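Local coordinates for pyruvate carboxylase protein (Rhizobium etli, PDB 2QF7) that is a multidomain, biotin-dependent carboxylase, joining biotin carboxylase, HMGL-like barrel and biotin-carrier modules in one chain that assembles with three others, at residues I14-V19 against S92-I97; L233-G238 against G338-T343; L80-V85 against S107-D112; P1101-I1106 against I1154-L1159. All blocks are in the same frame, centred on the assembly; numbering follows the deposited sequence. Where two conformers were deposited one is given.

Interaction 1: residues I14-V19 against S92-I97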
loop_
_atom_site.group_PDB
_atom_site.type_symbol
_atom_site.label_atom_id
_atom_site.label_comp_id
_atom_site.label_asym_id
_atom_site.label_seq_id
_atom_site.Cartn_x
_atom_site.Cartn_y
_atom_site.Cartn_z
ATOM N N ILE A 14 63.147 -4.672 -8.577
ATOM C CA ILE A 14 61.730 -5.058 -8.430
ATOM C C ILE A 14 60.800 -3.977 -8.964
ATOM O O ILE A 14 60.848 -2.804 -8.527
ATOM C CB ILE A 14 61.359 -5.435 -6.957
ATOM C CG1 ILE A 14 62.159 -6.668 -6.499
ATOM C CG2 ILE A 14 59.840 -5.633 -6.835
ATOM C CD1 ILE A 14 62.183 -6.923 -4.947
ATOM N N SER A 15 59.941 -4.358 -9.904
ATOM C CA SER A 15 59.051 -3.384 -10.492
ATOM C C SER A 15 57.564 -3.777 -10.371
ATOM O O SER A 15 56.671 -2.935 -10.569
ATOM C CB SER A 15 59.475 -3.092 -11.938
ATOM O OG SER A 15 59.158 -4.183 -12.755
ATOM N N LYS A 16 57.318 -5.042 -10.023
ATOM C CA LYS A 16 55.959 -5.540 -9.767
ATOM C C LYS A 16 55.961 -6.557 -8.633
ATOM O O LYS A 16 56.643 -7.562 -8.704
ATOM C CB LYS A 16 55.331 -6.175 -11.017
ATOM C CG LYS A 16 53.837 -6.549 -10.832
ATOM C CD LYS A 16 53.223 -7.182 -12.102
ATOM C CE LYS A 16 52.844 -6.134 -13.166
ATOM N NZ LYS A 16 52.039 -6.770 -14.267
ATOM N N ILE A 17 55.171 -6.297 -7.601
ATOM C CA ILE A 17 55.096 -7.215 -6.468
ATOM C C ILE A 17 53.686 -7.792 -6.360
ATOM O O ILE A 17 52.705 -7.022 -6.278
ATOM C CB ILE A 17 55.436 -6.481 -5.123
ATOM C CG1 ILE A 17 56.915 -6.075 -5.083
ATOM C CG2 ILE A 17 55.039 -7.333 -3.853
ATOM C CD1 ILE A 17 57.176 -5.059 -3.956
ATOM N N LEU A 18 53.591 -9.120 -6.315
ATOM C CA LEU A 18 52.353 -9.770 -5.889
ATOM C C LEU A 18 52.301 -9.954 -4.377
ATOM O O LEU A 18 53.235 -10.469 -3.758
ATOM C CB LEU A 18 52.157 -11.125 -6.572
ATOM C CG LEU A 18 50.887 -11.827 -6.130
ATOM C CD1 LEU A 18 50.196 -12.456 -7.329
ATOM C CD2 LEU A 18 51.214 -12.891 -5.076
ATOM N N VAL A 19 51.195 -9.552 -3.771
ATOM C CA VAL A 19 51.032 -9.782 -2.345
ATOM C C VAL A 19 50.230 -11.019 -2.154
ATOM O O VAL A 19 49.027 -11.081 -2.526
ATOM C CB VAL A 19 50.406 -8.552 -1.590
ATOM C CG1 VAL A 19 50.274 -8.845 -0.080
ATOM C CG2 VAL A 19 51.277 -7.342 -1.750
ATOM N N SER A 92 50.848 -12.773 -14.076
ATOM C CA SER A 92 50.957 -11.345 -13.929
ATOM C C SER A 92 52.347 -10.757 -14.245
ATOM O O SER A 92 52.471 -9.536 -14.390
ATOM C CB SER A 92 50.524 -10.937 -12.516
ATOM O OG SER A 92 51.531 -11.324 -11.606
ATOM N N GLY A 93 53.378 -11.599 -14.296
ATOM C CA GLY A 93 54.749 -11.122 -14.545
ATOM C C GLY A 93 55.373 -10.472 -13.304
ATOM O O GLY A 93 56.338 -9.692 -13.394
ATOM N N ALA A 94 54.832 -10.788 -12.128
ATOM C CA ALA A 94 55.385 -10.241 -10.894
ATOM C C ALA A 94 56.859 -10.642 -10.750
ATOM O O ALA A 94 57.228 -11.796 -10.992
ATOM C CB ALA A 94 54.554 -10.725 -9.670
ATOM N N ASP A 95 57.690 -9.682 -10.353
ATOM C CA ASP A 95 59.130 -9.895 -10.029
ATOM C C ASP A 95 59.364 -10.516 -8.646
ATOM O O ASP A 95 60.391 -11.151 -8.378
ATOM C CB ASP A 95 59.779 -8.509 -9.919
ATOM C CG ASP A 95 59.855 -7.832 -11.219
ATOM O OD1 ASP A 95 59.962 -8.551 -12.218
ATOM O OD2 ASP A 95 59.792 -6.602 -11.262
ATOM N N ALA A 96 58.439 -10.231 -7.737
ATOM C CA ALA A 96 58.607 -10.604 -6.348
ATOM C C ALA A 96 57.261 -10.837 -5.706
ATOM O O ALA A 96 56.238 -10.297 -6.165
ATOM C CB ALA A 96 59.360 -9.516 -5.590
ATOM N N ILE A 97 57.284 -11.624 -4.628
ATOM C CA ILE A 97 56.094 -11.916 -3.821
ATOM C C ILE A 97 56.358 -11.491 -2.382
ATOM O O ILE A 97 57.377 -11.865 -1.786
ATOM C CB ILE A 97 55.710 -13.422 -3.893
ATOM C CG1 ILE A 97 55.386 -13.807 -5.363
ATOM C CG2 ILE A 97 54.524 -13.739 -2.970
ATOM C CD1 ILE A 97 55.119 -15.279 -5.635
#

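Interaction 2: residues L233-G238 against G338-T343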
loop_
_atom_site.group_PDB
_atom_site.type_symbol
_atom_site.label_atom_id
_atom_site.label_comp_id
_atom_site.label_asym_id
_atom_site.label_seq_id
_atom_site.Cartn_x
_atom_site.Cartn_y
_atom_site.Cartn_z
ATOM N N LEU A 233 66.453 -6.343 11.167
ATOM C CA LEU A 233 66.473 -6.298 9.707
ATOM C C LEU A 233 67.887 -6.801 9.329
ATOM O O LEU A 233 68.886 -6.378 9.937
ATOM C CB LEU A 233 66.275 -4.865 9.207
ATOM C CG LEU A 233 64.958 -4.135 9.461
ATOM C CD1 LEU A 233 65.107 -2.691 9.079
ATOM C CD2 LEU A 233 63.829 -4.790 8.626
ATOM N N GLY A 234 67.986 -7.705 8.364
ATOM C CA GLY A 234 69.325 -8.134 7.879
ATOM C C GLY A 234 69.340 -7.965 6.379
ATOM O O GLY A 234 68.304 -8.115 5.747
ATOM N N ASP A 235 70.482 -7.642 5.797
ATOM C CA ASP A 235 70.538 -7.512 4.355
ATOM C C ASP A 235 71.387 -8.616 3.746
ATOM O O ASP A 235 72.013 -9.377 4.470
ATOM C CB ASP A 235 70.987 -6.092 3.915
ATOM C CG ASP A 235 72.444 -5.783 4.221
ATOM O OD1 ASP A 235 73.295 -6.699 4.424
ATOM O OD2 ASP A 235 72.758 -4.576 4.208
ATOM N N THR A 236 71.397 -8.686 2.421
ATOM C CA THR A 236 72.150 -9.698 1.670
ATOM C C THR A 236 73.673 -9.480 1.720
ATOM O O THR A 236 74.460 -10.225 1.079
ATOM C CB THR A 236 71.707 -9.688 0.210
ATOM O OG1 THR A 236 71.981 -8.398 -0.351
ATOM C CG2 THR A 236 70.203 -9.970 0.106
ATOM N N HIS A 237 74.111 -8.482 2.479
ATOM C CA HIS A 237 75.552 -8.196 2.570
ATOM C C HIS A 237 76.165 -8.446 3.955
ATOM O O HIS A 237 77.296 -8.052 4.220
ATOM C CB HIS A 237 75.819 -6.765 2.105
ATOM C CG HIS A 237 75.309 -6.472 0.725
ATOM N ND1 HIS A 237 74.235 -5.644 0.487
ATOM C CD2 HIS A 237 75.728 -6.895 -0.489
ATOM C CE1 HIS A 237 74.016 -5.568 -0.815
ATOM N NE2 HIS A 237 74.907 -6.321 -1.428
ATOM N N GLY A 238 75.419 -9.105 4.840
ATOM C CA GLY A 238 75.937 -9.450 6.169
ATOM C C GLY A 238 75.715 -8.368 7.224
ATOM O O GLY A 238 76.291 -8.436 8.324
ATOM N N GLY A 338 68.549 -5.862 -3.131
ATOM C CA GLY A 338 70.005 -5.851 -3.056
ATOM C C GLY A 338 70.659 -4.652 -2.373
ATOM O O GLY A 338 71.861 -4.556 -2.372
ATOM N N ALA A 339 69.876 -3.744 -1.774
ATOM C CA ALA A 339 70.444 -2.562 -1.119
ATOM C C ALA A 339 71.189 -2.932 0.162
ATOM O O ALA A 339 70.877 -3.937 0.818
ATOM C CB ALA A 339 69.325 -1.525 -0.786
ATOM N N ALA A 340 72.170 -2.108 0.509
ATOM C CA ALA A 340 72.900 -2.240 1.757
ATOM C C ALA A 340 72.300 -1.335 2.864
ATOM O O ALA A 340 72.094 -0.119 2.650
ATOM C CB ALA A 340 74.373 -1.897 1.544
ATOM N N ILE A 341 72.036 -1.937 4.025
ATOM C CA ILE A 341 71.583 -1.200 5.220
ATOM C C ILE A 341 72.680 -0.183 5.516
ATOM O O ILE A 341 73.861 -0.507 5.428
ATOM C CB ILE A 341 71.402 -2.160 6.441
ATOM C CG1 ILE A 341 70.131 -2.990 6.292
ATOM C CG2 ILE A 341 71.379 -1.384 7.793
ATOM C CD1 ILE A 341 70.115 -4.189 7.226
ATOM N N GLY A 342 72.277 1.053 5.782
ATOM C CA GLY A 342 73.211 2.138 6.044
ATOM C C GLY A 342 73.214 3.150 4.913
ATOM O O GLY A 342 73.611 4.293 5.109
ATOM N N THR A 343 72.785 2.732 3.722
ATOM C CA THR A 343 72.726 3.625 2.555
ATOM C C THR A 343 71.302 4.190 2.390
ATOM O O THR A 343 70.331 3.522 2.747
ATOM C CB THR A 343 73.156 2.922 1.238
ATOM O OG1 THR A 343 72.261 1.841 0.961
ATOM C CG2 THR A 343 74.571 2.394 1.309
HETATM O O HOH W 1 70.377 -6.646 0.646
#

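Interaction 3: residues L80-V85 against S107-D112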
loop_
_atom_site.group_PDB
_atom_site.type_symbol
_atom_site.label_atom_id
_atom_site.label_comp_id
_atom_site.label_asym_id
_atom_site.label_seq_id
_atom_site.Cartn_x
_atom_site.Cartn_y
_atom_site.Cartn_z
ATOM N N LEU A 80 46.374 -20.471 0.711
ATOM C CA LEU A 80 47.484 -21.339 1.137
ATOM C C LEU A 80 47.974 -22.190 -0.030
ATOM O O LEU A 80 48.983 -22.923 0.075
ATOM C CB LEU A 80 47.016 -22.284 2.242
ATOM C CG LEU A 80 46.736 -21.664 3.601
ATOM C CD1 LEU A 80 46.054 -22.684 4.511
ATOM C CD2 LEU A 80 48.006 -21.115 4.226
ATOM N N SER A 81 47.244 -22.125 -1.133
ATOM C CA SER A 81 47.608 -22.918 -2.293
ATOM C C SER A 81 48.878 -22.369 -2.956
ATOM O O SER A 81 48.836 -21.381 -3.658
ATOM C CB SER A 81 46.452 -23.000 -3.273
ATOM O OG SER A 81 46.842 -23.711 -4.440
ATOM N N ILE A 82 50.015 -23.027 -2.731
ATOM C CA ILE A 82 51.248 -22.598 -3.365
ATOM C C ILE A 82 51.081 -22.591 -4.891
ATOM O O ILE A 82 51.450 -21.636 -5.558
ATOM C CB ILE A 82 52.449 -23.480 -2.927
ATOM C CG1 ILE A 82 52.863 -23.133 -1.467
ATOM C CG2 ILE A 82 53.623 -23.255 -3.856
ATOM C CD1 ILE A 82 53.781 -24.210 -0.834
ATOM N N ASP A 83 50.481 -23.643 -5.416
ATOM C CA ASP A 83 50.197 -23.750 -6.843
ATOM C C ASP A 83 49.371 -22.564 -7.410
ATOM O O ASP A 83 49.717 -22.014 -8.450
ATOM C CB ASP A 83 49.524 -25.088 -7.130
ATOM C CG ASP A 83 50.511 -26.275 -7.090
ATOM O OD1 ASP A 83 51.745 -26.054 -7.033
ATOM O OD2 ASP A 83 50.025 -27.433 -7.120
ATOM N N GLU A 84 48.311 -22.167 -6.722
ATOM C CA GLU A 84 47.530 -21.001 -7.134
ATOM C C GLU A 84 48.326 -19.696 -7.098
ATOM O O GLU A 84 48.243 -18.884 -8.020
ATOM C CB GLU A 84 46.236 -20.882 -6.312
ATOM C CG GLU A 84 45.151 -21.909 -6.779
ATOM C CD GLU A 84 44.634 -21.587 -8.179
ATOM O OE1 GLU A 84 43.714 -20.746 -8.305
ATOM O OE2 GLU A 84 45.158 -22.148 -9.153
ATOM N N VAL A 85 49.065 -19.485 -6.018
ATOM C CA VAL A 85 49.870 -18.274 -5.868
ATOM C C VAL A 85 50.916 -18.147 -6.979
ATOM O O VAL A 85 50.982 -17.109 -7.640
ATOM C CB VAL A 85 50.469 -18.168 -4.440
ATOM C CG1 VAL A 85 51.450 -16.988 -4.323
ATOM C CG2 VAL A 85 49.310 -18.011 -3.432
ATOM N N SER A 107 56.462 -20.573 5.257
ATOM C CA SER A 107 56.481 -21.839 4.559
ATOM C C SER A 107 57.739 -21.955 3.693
ATOM O O SER A 107 57.818 -21.289 2.651
ATOM C CB SER A 107 55.232 -21.982 3.678
ATOM O OG SER A 107 55.465 -22.990 2.717
ATOM N N PRO A 108 58.735 -22.776 4.119
ATOM C CA PRO A 108 59.919 -22.987 3.266
ATOM C C PRO A 108 59.601 -23.614 1.898
ATOM O O PRO A 108 60.334 -23.374 0.919
ATOM C CB PRO A 108 60.801 -23.932 4.105
ATOM C CG PRO A 108 59.859 -24.589 5.082
ATOM C CD PRO A 108 58.820 -23.547 5.379
ATOM N N GLU A 109 58.553 -24.443 1.846
ATOM C CA GLU A 109 58.049 -25.033 0.603
ATOM C C GLU A 109 57.663 -23.920 -0.381
ATOM O O GLU A 109 57.926 -24.000 -1.591
ATOM C CB GLU A 109 56.822 -25.902 0.908
ATOM C CG GLU A 109 56.619 -27.095 -0.015
ATOM C CD GLU A 109 55.205 -27.686 0.067
ATOM O OE1 GLU A 109 54.676 -28.125 -0.990
ATOM O OE2 GLU A 109 54.617 -27.687 1.179
ATOM N N PHE A 110 57.038 -22.869 0.156
ATOM C CA PHE A 110 56.665 -21.732 -0.662
ATOM C C PHE A 110 57.878 -20.959 -1.158
ATOM O O PHE A 110 57.923 -20.582 -2.326
ATOM C CB PHE A 110 55.685 -20.803 0.069
ATOM C CG PHE A 110 55.242 -19.648 -0.752
ATOM C CD1 PHE A 110 54.701 -19.850 -2.009
ATOM C CD2 PHE A 110 55.352 -18.350 -0.265
ATOM C CE1 PHE A 110 54.295 -18.797 -2.794
ATOM C CE2 PHE A 110 54.943 -17.278 -1.033
ATOM C CZ PHE A 110 54.402 -17.513 -2.316
ATOM N N VAL A 111 58.855 -20.710 -0.292
ATOM C CA VAL A 111 60.085 -20.023 -0.737
ATOM C C VAL A 111 60.756 -20.834 -1.873
ATOM O O VAL A 111 61.182 -20.285 -2.901
ATOM C CB VAL A 111 61.088 -19.815 0.448
ATOM C CG1 VAL A 111 62.358 -19.121 -0.043
ATOM C CG2 VAL A 111 60.446 -19.000 1.596
ATOM N N ASP A 112 60.839 -22.140 -1.666
ATOM C CA ASP A 112 61.356 -23.057 -2.678
ATOM C C ASP A 112 60.655 -22.868 -4.035
ATOM O O ASP A 112 61.320 -22.675 -5.061
ATOM C CB ASP A 112 61.190 -24.479 -2.185
ATOM C CG ASP A 112 62.278 -24.888 -1.192
ATOM O OD1 ASP A 112 63.207 -24.078 -0.912
ATOM O OD2 ASP A 112 62.194 -26.042 -0.696
#

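Interaction 4: residues P1101-I1106 against I1154-L1159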
loop_
_atom_site.group_PDB
_atom_site.type_symbol
_atom_site.label_atom_id
_atom_site.label_comp_id
_atom_site.label_asym_id
_atom_site.label_seq_id
_atom_site.Cartn_x
_atom_site.Cartn_y
_atom_site.Cartn_z
ATOM N N PRO A 1101 25.351 -17.254 6.260
ATOM C CA PRO A 1101 26.586 -16.464 6.102
ATOM C C PRO A 1101 26.376 -15.165 5.316
ATOM O O PRO A 1101 27.229 -14.269 5.355
ATOM C CB PRO A 1101 27.515 -17.410 5.332
ATOM C CG PRO A 1101 26.585 -18.391 4.645
ATOM C CD PRO A 1101 25.361 -18.504 5.472
ATOM N N MET A 1102 25.250 -15.068 4.611
ATOM C CA MET A 1102 25.040 -13.994 3.649
ATOM C C MET A 1102 23.551 -13.786 3.376
ATOM O O MET A 1102 22.750 -14.726 3.548
ATOM C CB MET A 1102 25.787 -14.298 2.330
ATOM C CG MET A 1102 24.922 -14.970 1.243
ATOM S SD MET A 1102 25.721 -16.290 0.297
ATOM C CE MET A 1102 25.536 -17.665 1.441
ATOM N N PRO A 1103 23.181 -12.553 2.947
ATOM C CA PRO A 1103 21.817 -12.258 2.511
ATOM C C PRO A 1103 21.502 -12.815 1.124
ATOM O O PRO A 1103 22.379 -12.843 0.245
ATOM C CB PRO A 1103 21.780 -10.729 2.485
ATOM C CG PRO A 1103 23.183 -10.317 2.232
ATOM C CD PRO A 1103 24.047 -11.355 2.892
ATOM N N GLY A 1104 20.252 -13.237 0.944
ATOM C CA GLY A 1104 19.752 -13.718 -0.342
ATOM C C GLY A 1104 18.360 -14.319 -0.229
ATOM O O GLY A 1104 17.636 -14.037 0.723
ATOM N N VAL A 1105 17.984 -15.137 -1.211
ATOM C CA VAL A 1105 16.754 -15.924 -1.148
ATOM C C VAL A 1105 17.146 -17.391 -1.182
ATOM O O VAL A 1105 18.031 -17.775 -1.957
ATOM C CB VAL A 1105 15.797 -15.611 -2.322
ATOM N N ILE A 1106 16.523 -18.226 -0.355
ATOM C CA ILE A 1106 16.869 -19.644 -0.438
ATOM C C ILE A 1106 16.285 -20.265 -1.732
ATOM O O ILE A 1106 15.127 -20.024 -2.085
ATOM C CB ILE A 1106 16.587 -20.475 0.868
ATOM C CG1 ILE A 1106 15.749 -21.720 0.595
ATOM C CG2 ILE A 1106 16.035 -19.618 2.020
ATOM C CD1 ILE A 1106 16.090 -22.862 1.511
ATOM N N ILE A 1154 16.370 -13.929 3.119
ATOM C CA ILE A 1154 17.047 -13.977 4.427
ATOM C C ILE A 1154 18.222 -12.992 4.461
ATOM O O ILE A 1154 18.695 -12.540 3.408
ATOM C CB ILE A 1154 17.593 -15.401 4.781
ATOM C CG1 ILE A 1154 18.458 -15.939 3.631
ATOM C CG2 ILE A 1154 16.471 -16.344 5.243
ATOM C CD1 ILE A 1154 18.446 -17.433 3.509
ATOM N N ASP A 1155 18.692 -12.672 5.669
ATOM C CA ASP A 1155 19.886 -11.843 5.847
ATOM C C ASP A 1155 20.934 -12.637 6.596
ATOM O O ASP A 1155 20.605 -13.590 7.287
ATOM C CB ASP A 1155 19.554 -10.572 6.638
ATOM C CG ASP A 1155 18.297 -9.913 6.151
ATOM O OD1 ASP A 1155 18.408 -8.807 5.585
ATOM O OD2 ASP A 1155 17.204 -10.516 6.308
ATOM N N ALA A 1156 22.196 -12.242 6.463
ATOM C CA ALA A 1156 23.269 -12.889 7.214
ATOM C C ALA A 1156 22.818 -12.995 8.677
ATOM O O ALA A 1156 22.157 -12.068 9.190
ATOM C CB ALA A 1156 24.559 -12.093 7.087
ATOM N N LYS A 1157 23.108 -14.127 9.320
ATOM C CA LYS A 1157 22.761 -14.372 10.740
ATOM C C LYS A 1157 21.361 -14.919 11.028
ATOM O O LYS A 1157 21.102 -15.409 12.134
ATOM C CB LYS A 1157 23.056 -13.163 11.644
ATOM C CG LYS A 1157 24.420 -13.171 12.280
ATOM C CD LYS A 1157 24.655 -11.924 13.125
ATOM C CE LYS A 1157 24.320 -12.161 14.588
ATOM N NZ LYS A 1157 24.683 -10.996 15.461
ATOM N N ASP A 1158 20.460 -14.848 10.050
ATOM C CA ASP A 1158 19.180 -15.527 10.178
ATOM C C ASP A 1158 19.394 -17.018 10.443
ATOM O O ASP A 1158 20.326 -17.633 9.878
ATOM C CB ASP A 1158 18.292 -15.265 8.953
ATOM C CG ASP A 1158 17.719 -13.831 8.944
ATOM O OD1 ASP A 1158 17.686 -13.191 10.023
ATOM O OD2 ASP A 1158 17.317 -13.346 7.866
ATOM N N LEU A 1159 18.565 -17.572 11.340
ATOM C CA LEU A 1159 18.638 -18.986 11.726
ATOM C C LEU A 1159 17.996 -19.859 10.679
ATOM O O LEU A 1159 16.784 -19.767 10.422
ATOM C CB LEU A 1159 17.963 -19.229 13.072
ATOM C CG LEU A 1159 18.094 -20.596 13.743
ATOM C CD1 LEU A 1159 19.555 -21.009 13.942
ATOM C CD2 LEU A 1159 17.343 -20.567 15.086
#

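Interaction 1: residues I14-V19 against S92-I97
Asp95 OD2 is gripped by three donors from the start of 14-19. The backbone N of Ser15 comes to 2.6 Å of Asp95 OD2 on its anti lone pair, while Ser15 OG, 2.9 Å from the same OD2, takes the syn one. As the third donor, Lys16 N lies 3.2 Å from Asp95 OD2, above the carboxylate plane. With CG beside its own backbone N (chi1 -69°), Asp95 reaches across to the residues just ahead of strand 16-19. Asp95 N in turn gives a 2.9 Å bond to Lys16 O. From there the two segments run as neighbouring parallel strands of the Rossmann-like sheet of the biotin carboxylase N-terminal domain, and Leu18 N bonds to Ala96 O at 2.9 Å. Ile14 CD1 and Ile17 CG1 pack on the Ala96 methyl on one face; on the other, Leu18 lies beside Ile97, pointing the same way. Leu18 CB also meets Ala94 CB. Lys16 runs along the backbone of 92-94 and bends at chi3 (-79°), which brings Lys16 NZ to 2.8 Å from Ser92 O, just before the Schellman turn at Gly93. The same ammonium forms a salt bridge with Glu59.

Interaction 2: residues L233-G238 against G338-T343
An Asx turn at the end of strand 225-234, set inside a type I turn from Asp235 to Gly238, meets the loop that leaves helix 328-336 in the ATP-grasp region. Asp235 OD2 accepts from Ile341 N at 2.7 Å, on the anti lone pair and nearly straight (166° at the hydrogen). The other oxygen, Asp235 OD1, turns back to its own segment and accepts from His237 N at 2.8 Å, that donor standing well above the carboxylate plane. CG of Asp235 sits between the backbone N and the carbonyl carbon (chi1 69°), and from there the carboxylate can serve both segments at once. The Ile341 side chain crosses it obliquely: Ile341 CG1 lies 3.7 Å from Asp235 OD2, and Ile341 CD1 runs on to 3.7 Å from Leu233 O. A water also joins the segments, accepting from Thr236 N at 2.9 Å and donating to Ala339 O at 2.8 Å. Beyond the contact, Ala340 O takes both the N and the OG1 of Thr343, closing the type II turn from Ala340 to Thr343. Asn239 adds a side-chain bond to Asp235 OD2. With amide donors on both oxygens, and the carboxylate largely shut away from solvent, Asp235 is probably kept ionised, its charge shared with the N-H groups that bond to it.

Interaction 3: residues L80-V85 against S107-D112
Ile82 and Phe110 carry most of this contact, which is apolar and joins the first turns of two helices, 82-92 and 108-116, of the biotin carboxylase N-terminal domain. Ile82 lies slantwise against Phe110, with Ile82 CG1 3.8 Å and Ile82 CG2 4.0 Å from Phe110 CD1. Val85, one turn further along, has its side chain at about a right angle to that of Phe110 and puts Val85 CG1 at 3.6 Å from Phe110 CZ. The ring lies where both can touch it because CG of Phe110 is anti to the backbone N (chi1 -178°), which carries the ring off the helix toward 82-85. Leu104 packs on both Ile82 and Phe110.

The tip of Ile82 reaches more polar surroundings. Ile82 CD1 lies over the first turn of helix 108-116, 3.7 Å from Phe110 N, and also approaches Glu109, whose side chain is modelled in two conformers.

The hydrogen bonds here stay within each helix start. Ser81 OG, at the N-cap of helix 82-92, accepts from Glu84 N at 3.1 Å; Ser107 OG does the same for Phe110 N at 3.0 Å, at the N-cap of helix 108-116. That second cap lies right beside the Ile82 methyl and takes up the amide hydrogen of Phe110. One first-turn amide in each helix, Glu84 N and Phe110 N, is thus met by its own capping serine, and the attraction between the helices is left to dispersion and to the burial of hydrocarbon.

Interaction 4: residues P1101-I1106 against I1154-L1159
In the biotin-carrier domain, the start of strand 1104-1109 pairs with the edge strand 1153-1154 through one antiparallel hydrogen-bonded pair, Gly1104 with Ile1154. Ile1154 N gives a 2.7 Å bond to Gly1104 O, and Gly1104 N returns one of 3.0 Å to Ile1154 O, tilted 33° from that carbonyl's plane. The same Ile1154 O also receives a CA-H contact from Pro1103, whose CA lies 3.3 Å away, so two neighbouring residues of 1101-1106 close on one carbonyl.

The side chain of Ile1154 has CG1 between the backbone N and the carbonyl carbon (chi1 52°), a setting that sends the branch over its partner strand: Ile1154 CG1 lies 3.6 Å from Gly1104 O. Beyond it, Ile1154 CD1 touches Ile1106 CG2 at 3.6 Å, the two isoleucines crossing at a slant. This is part of the flattened beta barrel known for biotinyl domains, and Ile1126 of strand 1122-1127 packs against Ile1154, while Val1124 of the same strand touches Ile1106.

Past the paired residues the two segments stay close without further bridging bonds. Ala1156 CB sits 3.9 Å from Pro1101 O, and Pro1103 CD comes alongside the same methyl. Here 1154-1159 swings into a type II turn, Asp1155 to Asp1158, in which Asp1158 OD2 takes Asp1155 N in a nearly straight bond of 2.7 Å, with the donor above the carboxylate plane. Lys1157, in the middle of the turn, forms a salt bridge with Asp377.

Interactions 1 and 3 form one continuous core: their centres are 15 Å apart, and Ile97 CG2 packs 3.8 Å from Phe110 CZ, while Leu18 CD2 lies 4.2 Å from Val85 CG1. In sequence the segments alternate, 14-19, 80-85, 92-97, 107-112, so the two contacts interleave. Interaction 2 belongs to the ATP-grasp part, its centre 20 Å from that of interaction 1 and its nearest atoms about 7 Å off. The bound phosphothiophosphoric acid-adenylate ester and a magnesium ion lie about 14 and 13 Å from the Ser107 side chain in interaction 3. Interaction 4, in the carrier domain, stands apart, its nearest atoms about 19 Å from interaction 3.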